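Local coordinates for acyl-CoA dehydrogenase (Thermus thermophilus, PDB 2Z1Q), which probably oxidises saturated acyl-CoA thioesters to their 2,3-dehydroacyl-CoA products, using FAD as its cofactor, at residues I403-I408 and A481-L486; Q449-K454 and A491-L496. All coordinates share one frame; numbering follows the deposited sequence.

Contact 1 (I403-I408 and A481-L486). With FAD (flavin-adenine dinucleotide), chain D.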
loop_
_atom_site.group_PDB
_atom_site.type_symbol
_atom_site.label_atom_id
_atom_site.label_comp_id
_atom_site.label_asym_id
_atom_site.label_seq_id
_atom_site.Cartn_x
_atom_site.Cartn_y
_atom_site.Cartn_z
ATOM N N ILE B 403 9.525 -3.537 -14.862
ATOM C CA ILE B 403 10.438 -4.309 -15.718
ATOM C C ILE B 403 9.872 -5.700 -16.036
ATOM O O ILE B 403 9.934 -6.154 -17.178
ATOM C CB ILE B 403 11.854 -4.450 -15.065
ATOM C CG1 ILE B 403 12.833 -3.487 -15.734
ATOM C CG2 ILE B 403 12.399 -5.863 -15.219
ATOM C CD1 ILE B 403 12.461 -2.062 -15.586
ATOM N N ASN B 404 9.312 -6.364 -15.035
ATOM C CA ASN B 404 8.734 -7.687 -15.253
ATOM C C ASN B 404 7.499 -7.619 -16.145
ATOM O O ASN B 404 7.292 -8.494 -16.987
ATOM C CB ASN B 404 8.399 -8.339 -13.916
ATOM C CG ASN B 404 9.610 -8.975 -13.275
ATOM O OD1 ASN B 404 10.104 -9.998 -13.754
ATOM N ND2 ASN B 404 10.109 -8.368 -12.195
ATOM N N ARG B 405 6.689 -6.577 -15.966
ATOM C CA ARG B 405 5.490 -6.406 -16.778
ATOM C C ARG B 405 5.857 -6.233 -18.254
ATOM O O ARG B 405 5.098 -6.637 -19.134
ATOM C CB ARG B 405 4.658 -5.204 -16.309
ATOM C CG ARG B 405 3.715 -5.486 -15.132
ATOM C CD ARG B 405 2.768 -4.318 -14.865
ATOM N NE ARG B 405 1.690 -4.711 -13.957
ATOM C CZ ARG B 405 1.828 -4.853 -12.639
ATOM N NH1 ARG B 405 0.776 -5.229 -11.906
ATOM N NH2 ARG B 405 2.986 -4.599 -12.038
ATOM N N LEU B 406 7.008 -5.623 -18.529
ATOM C CA LEU B 406 7.433 -5.430 -19.913
ATOM C C LEU B 406 7.956 -6.733 -20.520
ATOM O O LEU B 406 7.891 -6.926 -21.740
ATOM C CB LEU B 406 8.518 -4.357 -19.994
ATOM C CG LEU B 406 8.062 -2.913 -20.231
ATOM C CD1 LEU B 406 6.823 -2.613 -19.423
ATOM C CD2 LEU B 406 9.188 -1.961 -19.865
ATOM N N LEU B 407 8.459 -7.623 -19.665
ATOM C CA LEU B 407 9.005 -8.900 -20.117
ATOM C C LEU B 407 7.953 -9.966 -20.422
ATOM O O LEU B 407 8.098 -10.730 -21.374
ATOM C CB LEU B 407 9.987 -9.450 -19.073
ATOM C CG LEU B 407 11.449 -8.979 -19.062
ATOM C CD1 LEU B 407 11.523 -7.461 -19.087
ATOM C CD2 LEU B 407 12.142 -9.527 -17.821
ATOM N N ILE B 408 6.903 -10.020 -19.614
ATOM C CA ILE B 408 5.851 -11.012 -19.796
ATOM C C ILE B 408 5.278 -11.042 -21.218
ATOM O O ILE B 408 5.220 -12.098 -21.846
ATOM C CB ILE B 408 4.727 -10.796 -18.750
ATOM C CG1 ILE B 408 5.302 -11.030 -17.347
ATOM C CG2 ILE B 408 3.565 -11.725 -19.022
ATOM C CD1 ILE B 408 4.413 -10.590 -16.201
ATOM N N ALA B 481 -0.937 -3.527 -19.617
ATOM C CA ALA B 481 -2.317 -3.986 -19.572
ATOM C C ALA B 481 -2.318 -5.435 -20.101
ATOM O O ALA B 481 -2.997 -6.298 -19.564
ATOM C CB ALA B 481 -3.215 -3.075 -20.436
ATOM N N VAL B 482 -1.536 -5.698 -21.143
ATOM C CA VAL B 482 -1.459 -7.057 -21.685
ATOM C C VAL B 482 -0.893 -8.032 -20.641
ATOM O O VAL B 482 -1.430 -9.123 -20.462
ATOM C CB VAL B 482 -0.593 -7.095 -22.971
ATOM C CG1 VAL B 482 -0.292 -8.534 -23.364
ATOM C CG2 VAL B 482 -1.334 -6.410 -24.101
ATOM N N ALA B 483 0.169 -7.632 -19.941
ATOM C CA ALA B 483 0.785 -8.470 -18.910
ATOM C C ALA B 483 -0.173 -8.770 -17.760
ATOM O O ALA B 483 -0.213 -9.890 -17.255
ATOM C CB ALA B 483 2.073 -7.801 -18.381
ATOM N N ASP B 484 -0.959 -7.777 -17.353
ATOM C CA ASP B 484 -1.926 -7.966 -16.277
ATOM C C ASP B 484 -3.002 -8.994 -16.657
ATOM O O ASP B 484 -3.534 -9.697 -15.801
ATOM C CB ASP B 484 -2.554 -6.627 -15.888
ATOM C CG ASP B 484 -1.569 -5.719 -15.166
ATOM O OD1 ASP B 484 -0.796 -6.257 -14.345
ATOM O OD2 ASP B 484 -1.557 -4.490 -15.410
ATOM N N ILE B 485 -3.307 -9.097 -17.943
ATOM C CA ILE B 485 -4.303 -10.069 -18.374
ATOM C C ILE B 485 -3.666 -11.461 -18.326
ATOM O O ILE B 485 -4.269 -12.408 -17.813
ATOM C CB ILE B 485 -4.808 -9.735 -19.787
ATOM C CG1 ILE B 485 -5.388 -8.318 -19.772
ATOM C CG2 ILE B 485 -5.880 -10.734 -20.221
ATOM C CD1 ILE B 485 -5.891 -7.833 -21.094
ATOM N N LEU B 486 -2.430 -11.562 -18.815
ATOM C CA LEU B 486 -1.698 -12.829 -18.812
ATOM C C LEU B 486 -1.511 -13.326 -17.379
ATOM O O LEU B 486 -1.627 -14.529 -17.115
ATOM C CB LEU B 486 -0.335 -12.656 -19.507
ATOM C CG LEU B 486 -0.410 -12.361 -21.010
ATOM C CD1 LEU B 486 0.967 -11.984 -21.545
ATOM C CD2 LEU B 486 -0.957 -13.579 -21.740
HETATM P PA FAD D . 15.423 3.214 -10.094
HETATM O O1A FAD D . 15.225 2.929 -8.694
HETATM O O2A FAD D . 16.852 3.474 -10.759
HETATM O O5B FAD D . 14.293 2.733 -11.065
HETATM C C5B FAD D . 13.184 3.628 -10.993
HETATM C C4B FAD D . 12.328 3.055 -12.100
HETATM O O4B FAD D . 12.502 1.809 -12.643
HETATM C C3B FAD D . 10.792 3.466 -12.238
HETATM O O3B FAD D . 10.665 4.763 -12.833
HETATM C C2B FAD D . 10.449 2.236 -13.175
HETATM O O2B FAD D . 9.346 2.416 -14.069
HETATM C C1B FAD D . 11.835 2.293 -13.750
HETATM N N9A FAD D . 12.213 1.704 -15.000
HETATM C C8A FAD D . 13.473 1.219 -15.202
HETATM N N7A FAD D . 13.596 0.782 -16.401
HETATM C C5A FAD D . 12.422 0.933 -17.050
HETATM C C6A FAD D . 11.964 0.643 -18.370
HETATM N N6A FAD D . 12.826 0.062 -19.277
HETATM N N1A FAD D . 10.675 0.951 -18.681
HETATM C C2A FAD D . 9.855 1.532 -17.809
HETATM N N3A FAD D . 10.265 1.816 -16.589
HETATM C C4A FAD D . 11.507 1.555 -16.151
HETATM N N1 FAD D . 21.683 -5.530 -5.706
HETATM C C2 FAD D . 22.584 -6.516 -5.906
HETATM O O2 FAD D . 23.243 -6.499 -6.933
HETATM N N3 FAD D . 22.803 -7.509 -5.008
HETATM C C4 FAD D . 22.117 -7.586 -3.815
HETATM O O4 FAD D . 22.320 -8.469 -3.018
HETATM C C4X FAD D . 21.124 -6.523 -3.524
HETATM N N5 FAD D . 20.425 -6.479 -2.377
HETATM C C5X FAD D . 19.555 -5.469 -2.119
HETATM C C6 FAD D . 18.856 -5.392 -0.862
HETATM C C7 FAD D . 17.996 -4.310 -0.604
HETATM C C7M FAD D . 17.286 -4.225 0.734
HETATM C C8 FAD D . 17.794 -3.294 -1.591
HETATM C C8M FAD D . 16.886 -2.109 -1.349
HETATM C C9 FAD D . 18.449 -3.364 -2.801
HETATM C C9A FAD D . 19.344 -4.439 -3.093
HETATM N N10 FAD D . 20.036 -4.466 -4.324
HETATM C C10 FAD D . 20.946 -5.472 -4.579
HETATM C "C1'" FAD D . 19.765 -3.380 -5.231
HETATM C "C2'" FAD D . 18.791 -3.709 -6.372
HETATM O "O2'" FAD D . 19.339 -4.683 -7.248
HETATM C "C3'" FAD D . 18.626 -2.366 -7.008
HETATM O "O3'" FAD D . 18.031 -1.488 -6.010
HETATM C "C4'" FAD D . 17.720 -2.323 -8.206
HETATM O "O4'" FAD D . 18.180 -3.122 -9.300
HETATM C "C5'" FAD D . 17.710 -0.865 -8.492
HETATM O "O5'" FAD D . 16.913 -0.497 -9.502
HETATM P P FAD D . 16.954 1.089 -9.264
HETATM O O1P FAD D . 16.588 1.331 -7.843
HETATM O O2P FAD D . 18.445 1.679 -9.541
HETATM O O3P FAD D . 15.812 1.643 -10.292
#
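A single carboxylate oxygen carries the polar half of this contact. Arg405 runs extended from CG to NE and presents the side of its guanidinium, so that NE and NH1 flank the same acceptor, each through a bent bond. NE donates to Asp484 OD1 over 3.0 Å with an N-H...O angle of 142°, and NH1 reaches Asp484 OD1 at 3.1 Å. Both N-H groups meet the syn lone pair of OD1, which lies near the guanidinium plane, while the carboxylate itself is turned 66° from that plane. The salt bridge is therefore forked, two donors on one oxygen, and not a bidentate pair. Arg405 NH1 also forms a salt bridge with Glu360, so one cation serves two acids and would help offset the negative charge of both.

The apolar half begins beside the salt bridge at Ala483 and runs on to Ile408 and Leu486. Ala483 points its methyl toward segment 403-408, where CB comes within 3.3 Å of the backbone oxygen Arg405 O and 4.0 Å of Ile408 CB. The small residue lets the backbones approach closely: the CA atoms of Arg405 and Ala483 are 5.6 Å apart. Beyond it Ile408 and Leu486 slide past each other in opposite directions, Ile408 CG2 resting 3.6 Å from Leu486 CD1.

A different set of side chains on 403-408 serves the cofactor. Ile403 CD1 lies 3.2 Å from FAD N7A, and Leu406 CD2 is 3.5 Å from FAD N1A, so both residues line the adenine end of the FAD pocket. Leu406 also packs on Leu301 of the second subunit. Helix 401-407 thus sits between the dinucleotide and helix 476-502. From segment 403-408, Asn404, Arg405 and Ile408 touch helix 348-372, while Val482, Ile485 and Leu486 pack on helix 445-468.

Contact 2 (Q449-K454 and A491-L496)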
loop_
_atom_site.group_PDB
_atom_site.type_symbol
_atom_site.label_atom_id
_atom_site.label_comp_id
_atom_site.label_asym_id
_atom_site.label_seq_id
_atom_site.Cartn_x
_atom_site.Cartn_y
_atom_site.Cartn_z
ATOM N N GLN B 449 -14.117 -18.858 -19.524
ATOM C CA GLN B 449 -13.785 -17.451 -19.318
ATOM C C GLN B 449 -12.267 -17.316 -19.255
ATOM O O GLN B 449 -11.691 -16.334 -19.731
ATOM C CB GLN B 449 -14.441 -16.956 -18.028
ATOM C CG GLN B 449 -15.929 -17.269 -17.970
ATOM C CD GLN B 449 -16.569 -16.864 -16.664
ATOM O OE1 GLN B 449 -16.001 -17.068 -15.594
ATOM N NE2 GLN B 449 -17.764 -16.291 -16.742
ATOM N N VAL B 450 -11.620 -18.326 -18.684
ATOM C CA VAL B 450 -10.168 -18.337 -18.591
ATOM C C VAL B 450 -9.592 -18.370 -19.996
ATOM O O VAL B 450 -8.618 -17.679 -20.298
ATOM C CB VAL B 450 -9.682 -19.561 -17.784
ATOM C CG1 VAL B 450 -8.233 -19.883 -18.122
ATOM C CG2 VAL B 450 -9.833 -19.268 -16.303
ATOM N N GLN B 451 -10.201 -19.157 -20.871
ATOM C CA GLN B 451 -9.713 -19.232 -22.234
ATOM C C GLN B 451 -9.898 -17.906 -22.948
ATOM O O GLN B 451 -9.040 -17.501 -23.730
ATOM C CB GLN B 451 -10.428 -20.345 -23.005
ATOM C CG GLN B 451 -10.169 -21.723 -22.430
ATOM C CD GLN B 451 -8.686 -22.053 -22.341
ATOM O OE1 GLN B 451 -8.148 -22.264 -21.252
ATOM N NE2 GLN B 451 -8.017 -22.100 -23.489
ATOM N N ASN B 452 -11.014 -17.232 -22.685
ATOM C CA ASN B 452 -11.275 -15.944 -23.328
ATOM C C ASN B 452 -10.238 -14.892 -22.904
ATOM O O ASN B 452 -9.821 -14.069 -23.719
ATOM C CB ASN B 452 -12.704 -15.467 -23.022
ATOM C CG ASN B 452 -13.773 -16.178 -23.880
ATOM O OD1 ASN B 452 -14.978 -15.997 -23.659
ATOM N ND2 ASN B 452 -13.336 -16.974 -24.858
ATOM N N LEU B 453 -9.812 -14.924 -21.642
ATOM C CA LEU B 453 -8.797 -13.989 -21.158
ATOM C C LEU B 453 -7.566 -14.166 -22.026
ATOM O O LEU B 453 -6.989 -13.185 -22.491
ATOM C CB LEU B 453 -8.443 -14.271 -19.687
ATOM C CG LEU B 453 -9.548 -13.961 -18.676
ATOM C CD1 LEU B 453 -9.130 -14.368 -17.278
ATOM C CD2 LEU B 453 -9.862 -12.477 -18.729
ATOM N N LYS B 454 -7.187 -15.421 -22.270
ATOM C CA LYS B 454 -6.027 -15.716 -23.110
ATOM C C LYS B 454 -6.237 -15.088 -24.475
ATOM O O LYS B 454 -5.323 -14.497 -25.043
ATOM C CB LYS B 454 -5.843 -17.218 -23.275
ATOM C CG LYS B 454 -5.835 -17.963 -21.963
ATOM C CD LYS B 454 -5.624 -19.443 -22.178
ATOM C CE LYS B 454 -5.661 -20.174 -20.856
ATOM N NZ LYS B 454 -5.422 -21.629 -21.056
ATOM N N ALA B 491 -2.928 -17.181 -13.313
ATOM C CA ALA B 491 -3.331 -17.339 -11.918
ATOM C C ALA B 491 -4.717 -17.963 -11.770
ATOM O O ALA B 491 -4.894 -18.907 -11.003
ATOM C CB ALA B 491 -3.301 -15.992 -11.202
ATOM N N ALA B 492 -5.696 -17.430 -12.497
ATOM C CA ALA B 492 -7.062 -17.949 -12.399
ATOM C C ALA B 492 -7.124 -19.400 -12.822
ATOM O O ALA B 492 -7.693 -20.237 -12.131
ATOM C CB ALA B 492 -8.020 -17.114 -13.257
ATOM N N GLU B 493 -6.522 -19.682 -13.966
ATOM C CA GLU B 493 -6.505 -21.032 -14.493
ATOM C C GLU B 493 -5.839 -21.973 -13.506
ATOM O O GLU B 493 -6.399 -23.006 -13.145
ATOM C CB GLU B 493 -5.767 -21.063 -15.831
ATOM C CG GLU B 493 -5.547 -22.466 -16.369
ATOM C CD GLU B 493 -4.967 -22.468 -17.770
ATOM O OE1 GLU B 493 -5.751 -22.562 -18.737
ATOM O OE2 GLU B 493 -3.732 -22.359 -17.903
ATOM N N SER B 494 -4.644 -21.605 -13.060
ATOM C CA SER B 494 -3.924 -22.438 -12.120
ATOM C C SER B 494 -4.744 -22.599 -10.837
ATOM O O SER B 494 -4.668 -23.631 -10.171
ATOM C CB SER B 494 -2.542 -21.837 -11.837
ATOM O OG SER B 494 -2.630 -20.690 -11.015
ATOM N N ALA B 495 -5.553 -21.599 -10.500
ATOM C CA ALA B 495 -6.374 -21.682 -9.296
ATOM C C ALA B 495 -7.604 -22.577 -9.511
ATOM O O ALA B 495 -8.018 -23.305 -8.603
ATOM C CB ALA B 495 -6.825 -20.308 -8.877
ATOM N N LEU B 496 -8.179 -22.503 -10.712
ATOM C CA LEU B 496 -9.372 -23.284 -11.048
ATOM C C LEU B 496 -9.080 -24.767 -11.214
ATOM O O LEU B 496 -9.792 -25.608 -10.674
ATOM C CB LEU B 496 -10.015 -22.734 -12.327
ATOM C CG LEU B 496 -11.285 -21.891 -12.150
ATOM C CD1 LEU B 496 -11.462 -20.960 -13.340
ATOM C CD2 LEU B 496 -12.496 -22.810 -11.992
#
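Segments 449-454 and 491-496 run nearly antiparallel, their axes 9.9 Å apart at closest approach and their N-to-C directions 157° apart. Val450 is central to the apolar packing. Its two methyls divide the work: CG1, anti to the backbone N, rests 3.6 Å from Glu493 CB, whereas CG2 faces a small apolar patch, 3.8 Å from Leu496 CD1 and 4.1 Å from Ala492 CB. The two side chains of Val450 and Glu493 cross at about a right angle, and CB and CG of Glu493 give Val450 CG1 an aliphatic surface before the acid group is reached.

That acid group is buried and is met by a lysine. Glu493 leaves its helix with CG anti to the backbone N (chi1 173°) and stays extended beyond CG, which carries the carboxylate across to the neighbouring helix. Lys454, fully extended beyond CG, brings its ammonium to the syn lone pair of Glu493 OE1; the NZ to OE1 distance is 2.5 Å, a very short salt bridge. On the same helix Gln451 bends at chi2, which brings its end nearer, and its OE1 accepts a bond of 2.8 Å from Lys454 NZ, the donor lying above the amide carbonyl plane. Gln451 and Glu493 thus offer two acceptor oxygens to one ammonium, their flat groups only 18° from coplanar. Lys454 NZ also bonds to the backbone oxygen of Trp14, and Glu493 OE2 forms a salt bridge with Arg322, a network that probably helps keep both ionised.

This antiparallel helix pair belongs to the helical C-terminal part of the acyl-CoA dehydrogenase, away from the FAD site. Helix 505-528 packs beside it, receiving Leu453 and Leu496, while Ser494 turns to helix 300-331, which supplies Arg322.

Helix 476-502 is common to both contacts, whose centres lie 16 Å apart on the same side of the chain's centre. Their segments alternate along the sequence: 403-408, then 449-454, then 481-486 and 491-496, so the two connections cross. The contacts also touch directly, Ile485 CG2 lying 3.5 Å from Leu453 O. Contact 1 joins the cofactor-lining helix 401-407 to the early part of the shared helix, and contact 2 pairs a later part with helix 445-468. Together they link the adenine end of the FAD pocket, through helix 476-502, to helix 445-468, illustrating how one long helix can connect a cofactor-binding surface with a helical layer farther away.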